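Local coordinates for protein enoyl-CoA hydratase/isomerase (Shewanella pealeana, PDB 4KPK) that probably acts as an enoyl-CoA hydratase or isomerase of the crotonase-like family, with its own substrate not established, at residues Ala62-Met67 and Gly99-Trp104; Ser237-Ala242 and Arg272-Gly277. All blocks are in the same frame, centred on the assembly; numbering follows the deposited sequence.

Contact 1: residues Ala62-Met67 and Gly99-Trp104; sequences AFDEVM and GADLNW
F63 pairs with A100 in a single backbone bridge, the tight part of the contact. F63 N donates a hydrogen bond to G99 O at 2.7 Å, and D101 N donates one to F63 O at 2.8 Å. Beside this, W104 CG is anti to the backbone N (chi1 -180°), which turns one face of the indole to D64. D64 CA lies 3.9 Å from the centroid of the five-membered ring, a CH-pi contact over the face. E65 N sits over the same face. W104 CE3 also presses on F63 O, 2.9 Å away and oblique to the ring.

The polar side is looser. The D64 and D101 carboxylates keep their OD2 atoms 4.4 Å apart. A water donates to D64 OD2 and, weakly, to D101 OD1. A salt bridge from R56 to D101 probably eases the like charges. The E65 side chain runs past the indole the opposite way, OE1 3.5 Å from W104 CD1.

Both chains leave this parallel bridge in the same direction, each straight into an aspartate-capped helix: D64 OD1 takes M67 N, and D101 OD1 takes W104 N. In crotonase relatives the loop equivalent to 99-101 supplies an oxyanion-hole amide, probably A100 N here.

Contact 2: residues Ser237-Ala242 and Arg272-Gly277; sequences SPQGMA and RVSEEG
Q239 and E276 send their side chains past each other in opposite directions, and each reaches the start of the other's helix. Hydrogen bonds carry most of the contact. E276 OE1 accepts two. S237 OG donates to E276 OE1 at 3.0 Å, and Q239 N donates to E276 OE1 at 3.2 Å. Both donors come from the same face of the carboxylate and lie well out of its plane. The negative group thus sits at the N-terminal end of helix 238-251, where the helix dipole would probably stabilise it. The third bond runs from Q239 NE2 to S274 OG at 3.0 Å, with S274 OG close to the amide plane. The Q239 chain is extended (chi1 and chi2 both -177°), which carries the amide across.

Capping bonds form a second group. S237 OG takes G240 N at 2.9 Å. S274 OG takes G277 N at 2.9 Å, and it also bonds I271 O in the helix before. Each serine hydroxyl therefore joins its own helix start to a side chain of the other segment.

Van der Waals contact covers little area but is close at one point: Q239 NE2 lies 3.1 Å from E276 CB. P238 CD touches E276 OE1 at 3.8 Å. The amide and carboxylate planes are nearly parallel. W292 packs on S237, P238 and E276, and G175 of the third subunit packs on S237.

Two serine-capped helix starts are thus tied together by side chains in the helical C-terminal region, at a subunit interface of the crotonase-like trimer.

Contact 1 and contact 2 lie on opposite sides of the chain's centre, with their own centres 40 Å apart. They share no helix or strand and do not touch. Both are partly buried, and both set N-capped helix starts beside each other. Their chemistry differs. Contact 1 joins the loops that follow the parallel strands 49-54 and 86-91, together with the helix starts after them. It uses backbone pairing and an aromatic face, and buries 349 Å². Contact 2 joins the starts of helices 238-251 and 275-285 with their capping serines, mostly through polar side chains, and buries 185 Å². In contact 1 two acidic groups share a water and an arginine neighbour. In contact 2 one carboxylate is held by a hydroxyl and a backbone amide, next to the third subunit.

Contact 1: residues Ala62-Met67 and Gly99-Trp104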
ATOM      1  N   ALA A  62     -23.637  -3.942 -19.847  1.00 23.89           N
ATOM      2  CA  ALA A  62     -22.361  -3.981 -20.511  1.00 23.16           C
ATOM      3  C   ALA A  62     -22.035  -2.535 -20.958  1.00 23.55           C
ATOM      4  O   ALA A  62     -22.910  -1.803 -21.392  1.00 23.33           O
ATOM      5  CB  ALA A  62     -22.415  -4.923 -21.710  1.00 24.29           C
ATOM      6  N   PHE A  63     -20.787  -2.145 -20.862  1.00 24.15           N
ATOM      7  CA  PHE A  63     -20.410  -0.799 -21.247  1.00 29.12           C
ATOM      8  C   PHE A  63     -20.271  -0.662 -22.755  1.00 27.06           C
ATOM      9  O   PHE A  63     -19.640  -1.477 -23.430  1.00 29.28           O
ATOM     10  CB  PHE A  63     -19.085  -0.392 -20.628  1.00 31.15           C
ATOM     11  CG  PHE A  63     -19.140  -0.138 -19.159  1.00 35.97           C
ATOM     12  CD1 PHE A  63     -20.085  -0.795 -18.328  1.00 40.32           C
ATOM     13  CD2 PHE A  63     -18.221   0.723 -18.582  1.00 39.59           C
ATOM     14  CE1 PHE A  63     -20.117  -0.558 -16.962  1.00 39.07           C
ATOM     15  CE2 PHE A  63     -18.237   0.936 -17.211  1.00 40.51           C
ATOM     16  CZ  PHE A  63     -19.187   0.290 -16.407  1.00 38.44           C
ATOM     17  N   ASP A  64     -20.815   0.425 -23.250  1.00 29.82           N
ATOM     18  CA  ASP A  64     -20.437   0.943 -24.551  1.00 28.60           C
ATOM     19  C   ASP A  64     -20.280   2.459 -24.479  1.00 29.49           C
ATOM     20  O   ASP A  64     -20.336   3.034 -23.366  1.00 26.38           O
ATOM     21  CB  ASP A  64     -21.447   0.469 -25.600  1.00 29.10           C
ATOM     22  CG  ASP A  64     -22.794   1.065 -25.415  1.00 33.36           C
ATOM     23  OD1 ASP A  64     -22.974   1.997 -24.577  1.00 31.68           O
ATOM     24  OD2 ASP A  64     -23.692   0.597 -26.127  1.00 40.11           O
ATOM     25  N   GLU A  65     -20.047   3.100 -25.647  1.00 28.14           N
ATOM     26  CA  GLU A  65     -19.811   4.573 -25.720  1.00 27.14           C
ATOM     27  C   GLU A  65     -20.968   5.416 -25.145  1.00 26.73           C
ATOM     28  O   GLU A  65     -20.809   6.484 -24.532  1.00 26.95           O
ATOM     29  CB  GLU A  65     -19.443   4.969 -27.172  1.00 29.18           C
ATOM     30  CG  GLU A  65     -20.582   5.002 -28.183  1.00 30.80           C
ATOM     31  CD  GLU A  65     -21.211   3.656 -28.655  1.00 34.68           C
ATOM     32  OE1 GLU A  65     -20.931   2.514 -28.199  1.00 37.84           O
ATOM     33  OE2 GLU A  65     -22.072   3.773 -29.533  1.00 36.95           O
ATOM     34  N   VAL A  66     -22.146   4.918 -25.332  1.00 24.82           N
ATOM     35  CA  VAL A  66     -23.308   5.574 -24.828  1.00 29.87           C
ATOM     36  C   VAL A  66     -23.363   5.509 -23.279  1.00 29.67           C
ATOM     37  O   VAL A  66     -23.541   6.523 -22.665  1.00 29.88           O
ATOM     38  CB  VAL A  66     -24.586   4.966 -25.487  1.00 30.31           C
ATOM     39  CG1 VAL A  66     -25.856   5.455 -24.789  1.00 33.29           C
ATOM     40  CG2 VAL A  66     -24.634   5.285 -26.984  1.00 30.31           C
HETATM   41  N   MSE A  67     -23.240   4.319 -22.675  1.00 32.09           N
HETATM   42  CA  MSE A  67     -23.133   4.165 -21.211  1.00 32.86           C
HETATM   43  C   MSE A  67     -22.084   5.078 -20.632  1.00 28.35           C
HETATM   44  O   MSE A  67     -22.341   5.731 -19.647  1.00 29.18           O
HETATM   45  CB  MSE A  67     -22.708   2.770 -20.848  1.00 35.65           C
HETATM   46  CG  MSE A  67     -22.491   2.522 -19.361  1.00 40.98           C
HETATM   47 SE   MSE A  67     -24.127   1.662 -18.654  1.00 57.04          SE
HETATM   48  CE  MSE A  67     -23.951  -0.076 -19.493  1.00 51.98           C
ATOM     49  N   GLY A  99     -19.153  -6.001 -18.144  1.00 32.95           N
ATOM     50  CA  GLY A  99     -17.954  -5.408 -18.713  1.00 32.89           C
ATOM     51  C   GLY A  99     -18.349  -4.929 -20.083  1.00 34.36           C
ATOM     52  O   GLY A  99     -19.422  -4.350 -20.254  1.00 32.72           O
ATOM     53  N   ALA A 100     -17.526  -5.220 -21.074  1.00 37.31           N
ATOM     54  CA  ALA A 100     -17.571  -4.472 -22.341  1.00 40.38           C
ATOM     55  C   ALA A 100     -18.546  -5.071 -23.371  1.00 38.02           C
ATOM     56  O   ALA A 100     -18.536  -6.264 -23.597  1.00 40.01           O
ATOM     57  CB  ALA A 100     -16.172  -4.361 -22.924  1.00 44.27           C
ATOM     58  N   ASP A 101     -19.392  -4.233 -23.965  1.00 34.17           N
ATOM     59  CA  ASP A 101     -20.384  -4.679 -24.935  1.00 34.88           C
ATOM     60  C   ASP A 101     -19.671  -5.249 -26.176  1.00 34.81           C
ATOM     61  O   ASP A 101     -18.781  -4.595 -26.709  1.00 32.97           O
ATOM     62  CB  ASP A 101     -21.303  -3.472 -25.235  1.00 38.06           C
ATOM     63  CG  ASP A 101     -22.352  -3.740 -26.318  1.00 40.76           C
ATOM     64  OD1 ASP A 101     -22.020  -3.840 -27.516  1.00 47.41           O
ATOM     65  OD2 ASP A 101     -23.537  -3.756 -25.979  1.00 40.71           O
ATOM     66  N   LEU A 102     -20.034  -6.470 -26.610  1.00 35.05           N
ATOM     67  CA  LEU A 102     -19.394  -7.110 -27.792  1.00 39.90           C
ATOM     68  C   LEU A 102     -19.487  -6.278 -29.084  1.00 41.24           C
ATOM     69  O   LEU A 102     -18.537  -6.259 -29.885  1.00 38.86           O
ATOM     70  CB  LEU A 102     -19.989  -8.498 -28.082  1.00 42.06           C
ATOM     71  CG  LEU A 102     -19.430  -9.367 -29.239  1.00 44.70           C
ATOM     72  CD1 LEU A 102     -17.950  -9.614 -29.062  1.00 44.24           C
ATOM     73  CD2 LEU A 102     -20.128 -10.742 -29.363  1.00 43.55           C
ATOM     74  N   ASN A 103     -20.637  -5.630 -29.290  1.00 40.71           N
ATOM     75  CA  ASN A 103     -20.836  -4.814 -30.474  1.00 40.08           C
ATOM     76  C   ASN A 103     -19.926  -3.639 -30.436  1.00 36.86           C
ATOM     77  O   ASN A 103     -19.400  -3.244 -31.462  1.00 37.87           O
ATOM     78  CB  ASN A 103     -22.278  -4.346 -30.593  1.00 43.35           C
ATOM     79  CG  ASN A 103     -23.099  -5.303 -31.396  1.00 52.91           C
ATOM     80  OD1 ASN A 103     -22.686  -5.691 -32.486  1.00 54.98           O
ATOM     81  ND2 ASN A 103     -24.242  -5.732 -30.860  1.00 61.96           N
ATOM     82  N   TRP A 104     -19.712  -3.103 -29.234  1.00 36.00           N
ATOM     83  CA  TRP A 104     -18.807  -1.967 -29.033  1.00 34.65           C
ATOM     84  C   TRP A 104     -17.397  -2.458 -29.293  1.00 36.12           C
ATOM     85  O   TRP A 104     -16.625  -1.799 -29.962  1.00 35.80           O
ATOM     86  CB  TRP A 104     -18.952  -1.377 -27.625  1.00 34.68           C
ATOM     87  CG  TRP A 104     -18.090  -0.219 -27.305  1.00 31.68           C
ATOM     88  CD1 TRP A 104     -17.873   0.893 -28.084  1.00 34.53           C
ATOM     89  CD2 TRP A 104     -17.378  -0.003 -26.088  1.00 35.11           C
ATOM     90  NE1 TRP A 104     -17.055   1.767 -27.436  1.00 33.49           N
ATOM     91  CE2 TRP A 104     -16.720   1.253 -26.208  1.00 33.82           C
ATOM     92  CE3 TRP A 104     -17.216  -0.751 -24.903  1.00 38.33           C
ATOM     93  CZ2 TRP A 104     -15.906   1.797 -25.177  1.00 36.64           C
ATOM     94  CZ3 TRP A 104     -16.376  -0.228 -23.853  1.00 41.89           C
ATOM     95  CH2 TRP A 104     -15.729   1.048 -24.016  1.00 45.06           C
TER
HETATM   96  O   HOH W   1     -23.370  -1.388 -28.139  1.00 38.68           O

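Contact 2: residues Ser237-Ala242 and Arg272-Gly277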
ATOM      1  N   SER A 237     -19.714  17.308   7.624  1.00 25.20           N
ATOM      2  CA  SER A 237     -19.512  18.548   6.846  1.00 24.93           C
ATOM      3  C   SER A 237     -19.289  18.322   5.365  1.00 23.71           C
ATOM      4  O   SER A 237     -18.274  17.766   4.966  1.00 27.37           O
ATOM      5  CB  SER A 237     -18.317  19.288   7.403  1.00 27.92           C
ATOM      6  OG  SER A 237     -17.932  20.352   6.602  1.00 26.57           O
ATOM      7  N   PRO A 238     -20.207  18.787   4.525  1.00 24.98           N
ATOM      8  CA  PRO A 238     -19.880  18.726   3.078  1.00 27.16           C
ATOM      9  C   PRO A 238     -18.526  19.318   2.700  1.00 28.67           C
ATOM     10  O   PRO A 238     -17.752  18.711   1.870  1.00 27.73           O
ATOM     11  CB  PRO A 238     -21.029  19.510   2.415  1.00 27.49           C
ATOM     12  CG  PRO A 238     -22.171  19.405   3.401  1.00 27.89           C
ATOM     13  CD  PRO A 238     -21.569  19.264   4.781  1.00 25.64           C
ATOM     14  N   GLN A 239     -18.224  20.498   3.253  1.00 27.16           N
ATOM     15  CA  GLN A 239     -16.916  21.097   2.950  1.00 29.54           C
ATOM     16  C   GLN A 239     -15.737  20.267   3.465  1.00 26.95           C
ATOM     17  O   GLN A 239     -14.722  20.139   2.768  1.00 26.21           O
ATOM     18  CB  GLN A 239     -16.803  22.513   3.508  1.00 31.26           C
ATOM     19  CG  GLN A 239     -15.477  23.171   3.128  1.00 33.74           C
ATOM     20  CD  GLN A 239     -15.287  24.570   3.718  1.00 36.50           C
ATOM     21  OE1 GLN A 239     -15.191  25.556   2.984  1.00 34.82           O
ATOM     22  NE2 GLN A 239     -15.242  24.656   5.047  1.00 37.08           N
ATOM     23  N   GLY A 240     -15.844  19.773   4.705  1.00 25.45           N
ATOM     24  CA  GLY A 240     -14.785  18.993   5.291  1.00 25.89           C
ATOM     25  C   GLY A 240     -14.530  17.702   4.510  1.00 26.03           C
ATOM     26  O   GLY A 240     -13.369  17.323   4.254  1.00 27.60           O
HETATM   27  N   MSE A 241     -15.599  17.055   4.080  1.00 25.40           N
HETATM   28  CA  MSE A 241     -15.479  15.816   3.268  1.00 24.13           C
HETATM   29  C   MSE A 241     -14.858  16.141   1.932  1.00 23.24           C
HETATM   30  O   MSE A 241     -13.982  15.422   1.452  1.00 22.49           O
HETATM   31  CB  MSE A 241     -16.875  15.203   3.113  1.00 21.71           C
HETATM   32  CG  MSE A 241     -17.247  14.622   4.483  1.00 25.91           C
HETATM   33 SE   MSE A 241     -18.752  13.369   4.212  1.00 27.16          SE
HETATM   34  CE  MSE A 241     -20.183  14.622   3.839  1.00 25.29           C
ATOM     35  N   ALA A 242     -15.272  17.219   1.299  1.00 22.40           N
ATOM     36  CA  ALA A 242     -14.588  17.618   0.018  1.00 20.20           C
ATOM     37  C   ALA A 242     -13.128  17.893   0.204  1.00 20.68           C
ATOM     38  O   ALA A 242     -12.281  17.519  -0.629  1.00 22.42           O
ATOM     39  CB  ALA A 242     -15.272  18.843  -0.588  1.00 21.32           C
ATOM     40  N   ARG A 272     -10.539  25.826   9.604  1.00 27.37           N
ATOM     41  CA  ARG A 272     -10.920  26.225  10.989  1.00 31.26           C
ATOM     42  C   ARG A 272     -11.504  27.621  11.089  1.00 31.57           C
ATOM     43  O   ARG A 272     -12.325  27.857  11.965  1.00 28.71           O
ATOM     44  CB  ARG A 272      -9.710  26.317  11.897  1.00 33.17           C
ATOM     45  CG  ARG A 272      -9.136  25.044  12.370  1.00 38.58           C
ATOM     46  CD  ARG A 272      -8.008  25.372  13.343  1.00 41.39           C
ATOM     47  NE  ARG A 272      -7.398  24.137  13.771  1.00 41.05           N
ATOM     48  CZ  ARG A 272      -8.018  23.317  14.598  1.00 41.19           C
ATOM     49  NH1 ARG A 272      -9.206  23.667  15.121  1.00 42.54           N
ATOM     50  NH2 ARG A 272      -7.451  22.181  14.930  1.00 42.95           N
ATOM     51  N   VAL A 273     -10.972  28.548  10.263  1.00 31.09           N
ATOM     52  CA  VAL A 273     -11.440  29.918  10.243  1.00 35.48           C
ATOM     53  C   VAL A 273     -12.575  30.088   9.244  1.00 37.32           C
ATOM     54  O   VAL A 273     -13.294  31.073   9.334  1.00 33.95           O
ATOM     55  CB  VAL A 273     -10.313  30.984   9.979  1.00 33.91           C
ATOM     56  CG1 VAL A 273      -9.157  30.774  10.944  1.00 38.68           C
ATOM     57  CG2 VAL A 273      -9.799  30.956   8.562  1.00 32.46           C
ATOM     58  N   SER A 274     -12.734  29.156   8.296  1.00 35.89           N
ATOM     59  CA  SER A 274     -13.919  29.166   7.419  1.00 33.39           C
ATOM     60  C   SER A 274     -15.250  29.223   8.200  1.00 33.12           C
ATOM     61  O   SER A 274     -15.354  28.812   9.385  1.00 29.71           O
ATOM     62  CB  SER A 274     -13.904  27.959   6.437  1.00 35.73           C
ATOM     63  OG  SER A 274     -14.454  26.741   6.999  1.00 27.08           O
ATOM     64  N   GLU A 275     -16.282  29.707   7.510  1.00 31.22           N
ATOM     65  CA  GLU A 275     -17.633  29.755   8.057  1.00 36.09           C
ATOM     66  C   GLU A 275     -18.148  28.385   8.510  1.00 33.03           C
ATOM     67  O   GLU A 275     -18.806  28.233   9.536  1.00 31.40           O
ATOM     68  CB  GLU A 275     -18.564  30.251   6.963  1.00 42.99           C
ATOM     69  CG  GLU A 275     -19.806  30.946   7.486  1.00 49.70           C
ATOM     70  CD  GLU A 275     -20.542  31.638   6.359  1.00 57.31           C
ATOM     71  OE1 GLU A 275     -19.988  32.620   5.805  1.00 57.99           O
ATOM     72  OE2 GLU A 275     -21.654  31.178   6.016  1.00 57.95           O
ATOM     73  N   GLU A 276     -17.827  27.413   7.682  1.00 32.34           N
ATOM     74  CA  GLU A 276     -18.217  26.034   7.826  1.00 34.51           C
ATOM     75  C   GLU A 276     -17.464  25.396   8.988  1.00 30.42           C
ATOM     76  O   GLU A 276     -18.083  24.783   9.885  1.00 29.27           O
ATOM     77  CB  GLU A 276     -17.947  25.328   6.488  1.00 35.18           C
ATOM     78  CG  GLU A 276     -19.160  24.826   5.761  1.00 41.28           C
ATOM     79  CD  GLU A 276     -19.422  23.403   6.172  1.00 46.40           C
ATOM     80  OE1 GLU A 276     -19.570  22.479   5.329  1.00 36.65           O
ATOM     81  OE2 GLU A 276     -19.367  23.233   7.405  1.00 56.04           O
ATOM     82  N   GLY A 277     -16.136  25.542   8.988  1.00 28.25           N
ATOM     83  CA  GLY A 277     -15.301  25.193  10.154  1.00 26.22           C
ATOM     84  C   GLY A 277     -15.816  25.826  11.434  1.00 27.25           C
ATOM     85  O   GLY A 277     -16.025  25.157  12.471  1.00 31.47           O
TER